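Local coordinates for protein extracellular PQQ-dependent sugar dehydrogenase (PDB 6JT6) that carries a heme b cytochrome domain, which probably accepts electrons from the PQQ-dependent sugar-oxidising domain of the same pyranose dehydrogenase, at residues Ala52-Gly63 with Val140-Pro151. Sequence-based numbering, arbitrary orientation.
Sequences ASAGWIGNSLGG and VFGWAFHSTTKP. With HEM (protoporphyrin IX containing Fe), chain C; ACT (acetate ion), chain F.
Ala54 sets its methyl against the Phe145 ring, CB to CZ 3.6 Å, just before two antiparallel strands pair in the heme-bearing sheet of this cellobiose-dehydrogenase-type cytochrome domain. At Gly55 a classic beta bulge begins: Gly55 N binds His146 O at 2.7 Å and Trp56 N makes a weak hydrogen bond to the same oxygen. A glycine is needed here, since a CB would collide with Thr149 O. With chi1 at 58°, CG of Trp56 lies between its backbone N and carbonyl carbon, which lays the indole along the strand pair. His146 CB sits over the five-membered ring, 3.6 Å from its centroid, the Ala144 methyl meets the indole edge, and Trp56 CH2 comes to 3.8 Å from HEM C2C; Trp56 NE1 donates a hydrogen bond to Tyr162 O. Exchanging Trp56 for an alanine would probably leave His146 CB and the Ala144 methyl without the indole, and Tyr162 O without its N-H, with a gap beside the porphyrin. Ile57, apolar and on the face turned from the heme, lies alongside Phe145, CG1 against Phe145 CD1. Gly58 must lack a side chain, because a CB would strike the heme vinyl; its N and O pair with Ala144. Asn59 points its amide away from the heme, where ND2 bonds to Tyr30 OH and OD1 accepts Leu71 N, satisfying both ends of a buried polar group. Last, Ser60 O accepts Gly142 N in its carbonyl plane, on a lone pair, at 2.8 Å with an N-H...O angle of 167°.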
ATOM      1  N   ALA A  52     -15.023  -4.104  -3.988  1.00 18.45           N
ATOM      2  CA  ALA A  52     -14.836  -5.496  -3.560  1.00 18.47           C
ATOM      3  C   ALA A  52     -14.631  -6.460  -4.729  1.00 19.21           C
ATOM      4  O   ALA A  52     -14.104  -7.559  -4.558  1.00 20.99           O
ATOM      5  CB  ALA A  52     -16.020  -5.946  -2.729  1.00 17.89           C
ATOM      6  N   SER A  53     -15.069  -6.064  -5.910  1.00 19.59           N
ATOM      7  CA  SER A  53     -14.940  -6.920  -7.073  1.00 19.92           C
ATOM      8  C   SER A  53     -13.589  -6.811  -7.780  1.00 19.16           C
ATOM      9  O   SER A  53     -13.331  -7.585  -8.714  1.00 19.44           O
ATOM     10  CB  SER A  53     -16.082  -6.625  -8.047  1.00 21.68           C
ATOM     11  OG  SER A  53     -16.017  -5.271  -8.538  1.00 25.42           O
ATOM     12  N   ALA A  54     -12.755  -5.843  -7.371  1.00 17.30           N
ATOM     13  CA  ALA A  54     -11.438  -5.630  -7.983  1.00 16.88           C
ATOM     14  C   ALA A  54     -10.562  -6.856  -7.813  1.00 15.89           C
ATOM     15  O   ALA A  54     -10.684  -7.579  -6.831  1.00 17.03           O
ATOM     16  CB  ALA A  54     -10.737  -4.400  -7.381  1.00 15.59           C
ATOM     17  N   GLY A  55      -9.612  -7.055  -8.718  1.00 15.54           N
ATOM     18  CA  GLY A  55      -8.734  -8.233  -8.619  1.00 14.19           C
ATOM     19  C   GLY A  55      -7.573  -8.065  -7.651  1.00 13.99           C
ATOM     20  O   GLY A  55      -7.386  -8.882  -6.735  1.00 13.97           O
ATOM     21  N   TRP A  56      -6.805  -6.996  -7.847  1.00 13.03           N
ATOM     22  CA  TRP A  56      -5.735  -6.646  -6.908  1.00 12.05           C
ATOM     23  C   TRP A  56      -5.408  -5.149  -6.993  1.00 11.72           C
ATOM     24  O   TRP A  56      -5.805  -4.458  -7.937  1.00 11.31           O
ATOM     25  CB  TRP A  56      -4.477  -7.510  -7.144  1.00 11.45           C
ATOM     26  CG  TRP A  56      -3.849  -7.461  -8.524  1.00 11.80           C
ATOM     27  CD1 TRP A  56      -3.980  -8.390  -9.522  1.00 11.73           C
ATOM     28  CD2 TRP A  56      -2.947  -6.449  -9.023  1.00 11.91           C
ATOM     29  NE1 TRP A  56      -3.219  -8.006 -10.629  1.00 11.97           N
ATOM     30  CE2 TRP A  56      -2.570  -6.827 -10.335  1.00 11.84           C
ATOM     31  CE3 TRP A  56      -2.432  -5.241  -8.479  1.00 12.03           C
ATOM     32  CZ2 TRP A  56      -1.665  -6.070 -11.108  1.00 11.72           C
ATOM     33  CZ3 TRP A  56      -1.535  -4.479  -9.248  1.00 11.98           C
ATOM     34  CH2 TRP A  56      -1.160  -4.904 -10.550  1.00 11.62           C
ATOM     35  N   ILE A  57      -4.707  -4.655  -5.971  1.00 11.23           N
ATOM     36  CA  ILE A  57      -4.383  -3.242  -5.831  1.00 10.69           C
ATOM     37  C   ILE A  57      -2.931  -3.194  -5.351  1.00 10.91           C
ATOM     38  O   ILE A  57      -2.557  -3.905  -4.411  1.00 11.78           O
ATOM     39  CB  ILE A  57      -5.283  -2.563  -4.776  1.00 10.41           C
ATOM     40  CG1 ILE A  57      -6.768  -2.892  -5.012  1.00 10.23           C
ATOM     41  CG2 ILE A  57      -4.993  -1.028  -4.709  1.00 10.55           C
ATOM     42  CD1 ILE A  57      -7.690  -2.491  -3.853  1.00  9.99           C
ATOM     43  N   GLY A  58      -2.129  -2.348  -5.989  1.00 10.86           N
ATOM     44  CA  GLY A  58      -0.702  -2.287  -5.728  1.00 10.85           C
ATOM     45  C   GLY A  58      -0.059  -0.931  -5.918  1.00 11.00           C
ATOM     46  O   GLY A  58      -0.700   0.037  -6.343  1.00 10.45           O
ATOM     47  N   ASN A  59       1.208  -0.844  -5.521  1.00 10.81           N
ATOM     48  CA  ASN A  59       1.937   0.406  -5.670  1.00 11.29           C
ATOM     49  C   ASN A  59       3.344   0.161  -6.186  1.00 11.30           C
ATOM     50  O   ASN A  59       3.757  -0.976  -6.371  1.00 11.33           O
ATOM     51  CB  ASN A  59       1.952   1.232  -4.357  1.00 11.04           C
ATOM     52  CG  ASN A  59       2.577   0.489  -3.183  1.00 11.81           C
ATOM     53  OD1 ASN A  59       3.349  -0.442  -3.357  1.00 12.14           O
ATOM     54  ND2 ASN A  59       2.239   0.914  -1.968  1.00 11.40           N
ATOM     55  N   SER A  60       4.050   1.255  -6.434  1.00 11.65           N
ATOM     56  CA  SER A  60       5.494   1.251  -6.554  1.00 11.41           C
ATOM     57  C   SER A  60       5.968   2.332  -5.592  1.00 11.54           C
ATOM     58  O   SER A  60       5.459   3.461  -5.619  1.00 11.30           O
ATOM     59  CB  SER A  60       5.929   1.579  -7.971  1.00 10.52           C
ATOM     60  OG  SER A  60       7.333   1.826  -7.955  1.00 10.68           O
ATOM     61  N   LEU A  61       6.944   1.984  -4.759  1.00 11.71           N
ATOM     62  CA  LEU A  61       7.456   2.906  -3.741  1.00 11.88           C
ATOM     63  C   LEU A  61       8.408   3.988  -4.308  1.00 12.03           C
ATOM     64  O   LEU A  61       8.790   4.900  -3.600  1.00 11.45           O
ATOM     65  CB  LEU A  61       8.052   2.123  -2.542  1.00 11.57           C
ATOM     66  CG  LEU A  61       7.168   1.093  -1.800  1.00 11.42           C
ATOM     67  CD1 LEU A  61       7.880   0.540  -0.556  1.00 11.42           C
ATOM     68  CD2 LEU A  61       5.804   1.703  -1.441  1.00 11.60           C
ATOM     69  N   GLY A  62       8.766   3.879  -5.587  1.00 13.07           N
ATOM     70  CA  GLY A  62       9.630   4.865  -6.226  1.00 13.89           C
ATOM     71  C   GLY A  62       9.039   5.444  -7.492  1.00 15.30           C
ATOM     72  O   GLY A  62       9.728   6.175  -8.179  1.00 16.49           O
ATOM     73  N   GLY A  63       7.762   5.133  -7.786  1.00 14.27           N
ATOM     74  CA  GLY A  63       7.065   5.675  -8.945  1.00 14.26           C
ATOM     75  C   GLY A  63       7.053   4.708 -10.123  1.00 14.90           C
ATOM     76  O   GLY A  63       6.031   4.075 -10.435  1.00 13.19           O
ATOM     77  N   VAL A 140       7.712  10.341  -5.495  1.00 18.39           N
ATOM     78  CA  VAL A 140       6.811   9.912  -6.575  1.00 17.40           C
ATOM     79  C   VAL A 140       6.467   8.451  -6.314  1.00 16.23           C
ATOM     80  O   VAL A 140       7.361   7.616  -6.269  1.00 14.68           O
ATOM     81  CB  VAL A 140       7.410  10.062  -7.991  1.00 16.95           C
ATOM     82  CG1 VAL A 140       6.364   9.679  -9.078  1.00 17.07           C
ATOM     83  CG2 VAL A 140       7.861  11.507  -8.249  1.00 19.14           C
ATOM     84  N   PHE A 141       5.172   8.170  -6.142  1.00 14.99           N
ATOM     85  CA  PHE A 141       4.694   6.795  -5.957  1.00 15.74           C
ATOM     86  C   PHE A 141       3.954   6.356  -7.198  1.00 14.79           C
ATOM     87  O   PHE A 141       3.303   7.168  -7.888  1.00 14.69           O
ATOM     88  CB  PHE A 141       3.745   6.670  -4.735  1.00 15.97           C
ATOM     89  CG  PHE A 141       4.447   6.508  -3.392  1.00 17.69           C
ATOM     90  CD1 PHE A 141       5.834   6.613  -3.262  1.00 17.60           C
ATOM     91  CD2 PHE A 141       3.689   6.300  -2.231  1.00 18.22           C
ATOM     92  CE1 PHE A 141       6.465   6.482  -2.009  1.00 19.06           C
ATOM     93  CE2 PHE A 141       4.300   6.162  -0.979  1.00 19.62           C
ATOM     94  CZ  PHE A 141       5.706   6.256  -0.868  1.00 20.04           C
ATOM     95  N   GLY A 142       4.009   5.056  -7.446  1.00 14.21           N
ATOM     96  CA  GLY A 142       3.195   4.451  -8.483  1.00 13.19           C
ATOM     97  C   GLY A 142       1.956   3.834  -7.859  1.00 12.49           C
ATOM     98  O   GLY A 142       1.908   3.558  -6.628  1.00 12.19           O
ATOM     99  N   TRP A 143       0.913   3.701  -8.678  1.00 11.46           N
ATOM    100  CA  TRP A 143      -0.294   2.955  -8.271  1.00 11.81           C
ATOM    101  C   TRP A 143      -0.618   1.989  -9.410  1.00 11.43           C
ATOM    102  O   TRP A 143      -0.349   2.298 -10.579  1.00 11.58           O
ATOM    103  CB  TRP A 143      -1.485   3.912  -7.960  1.00 11.83           C
ATOM    104  CG  TRP A 143      -1.893   4.820  -9.059  1.00 12.31           C
ATOM    105  CD1 TRP A 143      -1.430   6.112  -9.311  1.00 12.98           C
ATOM    106  CD2 TRP A 143      -2.825   4.524 -10.104  1.00 12.92           C
ATOM    107  NE1 TRP A 143      -2.048   6.622 -10.424  1.00 12.65           N
ATOM    108  CE2 TRP A 143      -2.904   5.680 -10.939  1.00 12.91           C
ATOM    109  CE3 TRP A 143      -3.638   3.407 -10.400  1.00 12.65           C
ATOM    110  CZ2 TRP A 143      -3.767   5.750 -12.060  1.00 12.84           C
ATOM    111  CZ3 TRP A 143      -4.490   3.472 -11.532  1.00 12.62           C
ATOM    112  CH2 TRP A 143      -4.518   4.638 -12.358  1.00 12.92           C
ATOM    113  N   ALA A 144      -1.185   0.835  -9.081  1.00 11.06           N
ATOM    114  CA  ALA A 144      -1.540  -0.161 -10.092  1.00 11.43           C
ATOM    115  C   ALA A 144      -2.771  -0.925  -9.618  1.00 11.38           C
ATOM    116  O   ALA A 144      -2.975  -1.109  -8.400  1.00 11.40           O
ATOM    117  CB  ALA A 144      -0.362  -1.117 -10.392  1.00 11.18           C
ATOM    118  N   PHE A 145      -3.584  -1.385 -10.570  1.00 11.20           N
ATOM    119  CA  PHE A 145      -4.893  -1.884 -10.229  1.00 11.53           C
ATOM    120  C   PHE A 145      -5.338  -2.852 -11.287  1.00 11.99           C
ATOM    121  O   PHE A 145      -5.241  -2.547 -12.480  1.00 11.63           O
ATOM    122  CB  PHE A 145      -5.818  -0.669 -10.154  1.00 11.17           C
ATOM    123  CG  PHE A 145      -7.235  -0.959  -9.751  1.00 11.04           C
ATOM    124  CD1 PHE A 145      -7.595  -1.089  -8.410  1.00 10.69           C
ATOM    125  CD2 PHE A 145      -8.248  -0.993 -10.733  1.00 10.91           C
ATOM    126  CE1 PHE A 145      -8.940  -1.300  -8.050  1.00 10.73           C
ATOM    127  CE2 PHE A 145      -9.581  -1.187 -10.372  1.00 11.09           C
ATOM    128  CZ  PHE A 145      -9.925  -1.352  -9.030  1.00 10.51           C
ATOM    129  N   HIS A 146      -5.821  -4.023 -10.860  1.00 11.86           N
ATOM    130  CA  HIS A 146      -6.561  -4.892 -11.777  1.00 12.00           C
ATOM    131  C   HIS A 146      -8.030  -4.840 -11.407  1.00 12.12           C
ATOM    132  O   HIS A 146      -8.430  -5.257 -10.310  1.00 12.22           O
ATOM    133  CB  HIS A 146      -6.082  -6.320 -11.708  1.00 12.59           C
ATOM    134  CG  HIS A 146      -6.353  -7.073 -12.959  1.00 13.33           C
ATOM    135  ND1 HIS A 146      -7.629  -7.324 -13.415  1.00 13.40           N
ATOM    136  CD2 HIS A 146      -5.514  -7.557 -13.902  1.00 13.49           C
ATOM    137  CE1 HIS A 146      -7.558  -7.989 -14.555  1.00 13.79           C
ATOM    138  NE2 HIS A 146      -6.285  -8.127 -14.880  1.00 14.22           N
ATOM    139  N   SER A 147      -8.838  -4.321 -12.314  1.00 12.86           N
ATOM    140  CA  SER A 147     -10.259  -4.062 -12.034  1.00 12.81           C
ATOM    141  C   SER A 147     -11.127  -5.294 -11.826  1.00 12.83           C
ATOM    142  O   SER A 147     -12.251  -5.177 -11.321  1.00 12.85           O
ATOM    143  CB  SER A 147     -10.848  -3.177 -13.157  1.00 14.26           C
ATOM    144  OG  SER A 147     -10.964  -3.921 -14.363  1.00 14.32           O
ATOM    145  N   THR A 148     -10.666  -6.477 -12.233  1.00 12.23           N
ATOM    146  CA  THR A 148     -11.568  -7.669 -12.203  1.00 12.68           C
ATOM    147  C   THR A 148     -10.964  -8.949 -11.666  1.00 13.10           C
ATOM    148  O   THR A 148     -11.673  -9.735 -11.064  1.00 13.30           O
ATOM    149  CB  THR A 148     -12.160  -8.041 -13.588  1.00 12.72           C
ATOM    150  OG1 THR A 148     -11.095  -8.510 -14.455  1.00 12.13           O
ATOM    151  CG2 THR A 148     -12.916  -6.811 -14.223  1.00 11.85           C
ATOM    152  N   THR A 149      -9.679  -9.186 -11.934  1.00 13.33           N
ATOM    153  CA  THR A 149      -9.192 -10.548 -11.855  1.00 14.86           C
ATOM    154  C   THR A 149      -8.131 -10.702 -10.769  1.00 15.12           C
ATOM    155  O   THR A 149      -7.084 -10.020 -10.803  1.00 14.42           O
ATOM    156  CB  THR A 149      -8.679 -11.038 -13.229  1.00 16.23           C
ATOM    157  OG1 THR A 149      -9.742 -10.953 -14.216  1.00 18.10           O
ATOM    158  CG2 THR A 149      -8.136 -12.503 -13.152  1.00 16.31           C
ATOM    159  N   LYS A 150      -8.426 -11.590  -9.808  1.00 16.65           N
ATOM    160  CA  LYS A 150      -7.510 -11.941  -8.695  1.00 16.31           C
ATOM    161  C   LYS A 150      -6.193 -12.546  -9.178  1.00 15.57           C
ATOM    162  O   LYS A 150      -6.112 -13.025 -10.322  1.00 14.11           O
ATOM    163  CB  LYS A 150      -8.131 -12.971  -7.757  1.00 18.38           C
ATOM    164  CG  LYS A 150      -9.476 -12.630  -7.142  1.00 23.54           C
ATOM    165  CD  LYS A 150      -9.425 -11.549  -6.088  1.00 25.27           C
ATOM    166  CE  LYS A 150     -10.856 -11.139  -5.758  1.00 28.75           C
ATOM    167  NZ  LYS A 150     -10.980 -10.559  -4.382  1.00 32.75           N
ATOM    168  N   PRO A 151      -5.153 -12.543  -8.297  1.00 15.10           N
ATOM    169  CA  PRO A 151      -3.984 -13.342  -8.638  1.00 15.57           C
ATOM    170  C   PRO A 151      -4.411 -14.805  -8.889  1.00 15.76           C
ATOM    171  O   PRO A 151      -5.439 -15.265  -8.384  1.00 14.69           O
ATOM    172  CB  PRO A 151      -3.089 -13.188  -7.387  1.00 14.77           C
ATOM    173  CG  PRO A 151      -3.431 -11.811  -6.893  1.00 14.79           C
ATOM    174  CD  PRO A 151      -4.929 -11.778  -7.036  1.00 14.08           C
TER
HETATM  175  CHA HEM C 302       3.380   0.415 -15.771  1.00 17.04           C
HETATM  176  CHB HEM C 302       3.660  -4.167 -17.389  1.00 17.84           C
HETATM  177  CHC HEM C 302       2.585  -5.829 -12.970  1.00 15.83           C
HETATM  178  CHD HEM C 302       3.182  -1.278 -11.220  1.00 14.63           C
HETATM  179  C1A HEM C 302       3.496  -0.686 -16.601  1.00 19.12           C
HETATM  180  C2A HEM C 302       3.635  -0.617 -18.011  1.00 21.18           C
HETATM  181  C3A HEM C 302       3.700  -1.917 -18.457  1.00 20.85           C
HETATM  182  C4A HEM C 302       3.609  -2.785 -17.334  1.00 18.82           C
HETATM  183  CMA HEM C 302       3.848  -2.373 -19.900  1.00 22.83           C
HETATM  184  CAA HEM C 302       3.702   0.642 -18.863  1.00 23.80           C
HETATM  185  CBA HEM C 302       2.399   1.461 -18.859  1.00 32.56           C
HETATM  186  CGA HEM C 302       1.156   0.683 -19.203  1.00 39.27           C
HETATM  187  O1A HEM C 302       0.254   0.463 -18.351  1.00 42.05           O
HETATM  188  O2A HEM C 302       1.012   0.248 -20.366  1.00 47.98           O
HETATM  189  C1B HEM C 302       3.370  -5.024 -16.331  1.00 18.14           C
HETATM  190  C2B HEM C 302       3.246  -6.447 -16.485  1.00 18.66           C
HETATM  191  C3B HEM C 302       2.895  -6.924 -15.238  1.00 18.41           C
HETATM  192  C4B HEM C 302       2.834  -5.747 -14.339  1.00 16.65           C
HETATM  193  CMB HEM C 302       3.430  -7.236 -17.798  1.00 19.63           C
HETATM  194  CAB HEM C 302       2.639  -8.311 -14.760  1.00 18.61           C
HETATM  195  CBB HEM C 302       2.047  -9.247 -15.492  1.00 20.24           C
HETATM  196  C1C HEM C 302       2.738  -4.738 -12.071  1.00 14.81           C
HETATM  197  C2C HEM C 302       2.593  -4.817 -10.667  1.00 13.86           C
HETATM  198  C3C HEM C 302       2.766  -3.526 -10.151  1.00 14.08           C
HETATM  199  C4C HEM C 302       2.991  -2.640 -11.270  1.00 14.27           C
HETATM  200  CMC HEM C 302       2.347  -6.115  -9.918  1.00 13.34           C
HETATM  201  CAC HEM C 302       2.745  -3.143  -8.711  1.00 14.44           C
HETATM  202  CBC HEM C 302       1.913  -3.741  -7.830  1.00 13.16           C
HETATM  203  C1D HEM C 302       3.201  -0.469 -12.365  1.00 15.32           C
HETATM  204  C2D HEM C 302       3.271   1.006 -12.279  1.00 16.22           C
HETATM  205  C3D HEM C 302       3.348   1.479 -13.529  1.00 16.03           C
HETATM  206  C4D HEM C 302       3.333   0.274 -14.386  1.00 16.28           C
HETATM  207  CMD HEM C 302       3.256   1.867 -11.043  1.00 16.88           C
HETATM  208  CAD HEM C 302       3.377   2.945 -13.958  1.00 15.84           C
HETATM  209  CBD HEM C 302       4.740   3.608 -13.892  1.00 15.29           C
HETATM  210  CGD HEM C 302       5.586   3.089 -15.023  1.00 17.03           C
HETATM  211  O1D HEM C 302       6.658   2.453 -14.830  1.00 16.10           O
HETATM  212  O2D HEM C 302       5.180   3.269 -16.179  1.00 18.20           O
HETATM  213  NA  HEM C 302       3.452  -2.025 -16.205  1.00 18.20           N
HETATM  214  NB  HEM C 302       3.121  -4.662 -15.066  1.00 16.95           N
HETATM  215  NC  HEM C 302       2.933  -3.418 -12.411  1.00 15.05           N
HETATM  216  ND  HEM C 302       3.276  -0.874 -13.662  1.00 16.11           N
HETATM  217 FE   HEM C 302       3.216  -2.689 -14.342  1.00 15.77          FE
HETATM  218  C   ACT F 305      10.090   8.006  -4.071  1.00 32.89           C
HETATM  219  O   ACT F 305      10.385   8.672  -5.155  1.00 28.41           O
HETATM  220  OXT ACT F 305      10.715   7.124  -3.431  1.00 25.79           O
HETATM  221  CH3 ACT F 305       8.814   8.204  -3.380  1.00 35.05           C
HETATM  222  O   HOH W   1     -13.229 -10.161  -8.940  1.00 43.87           O
HETATM  223  O   HOH W   2      -9.011  -8.789  -4.503  1.00 16.76           O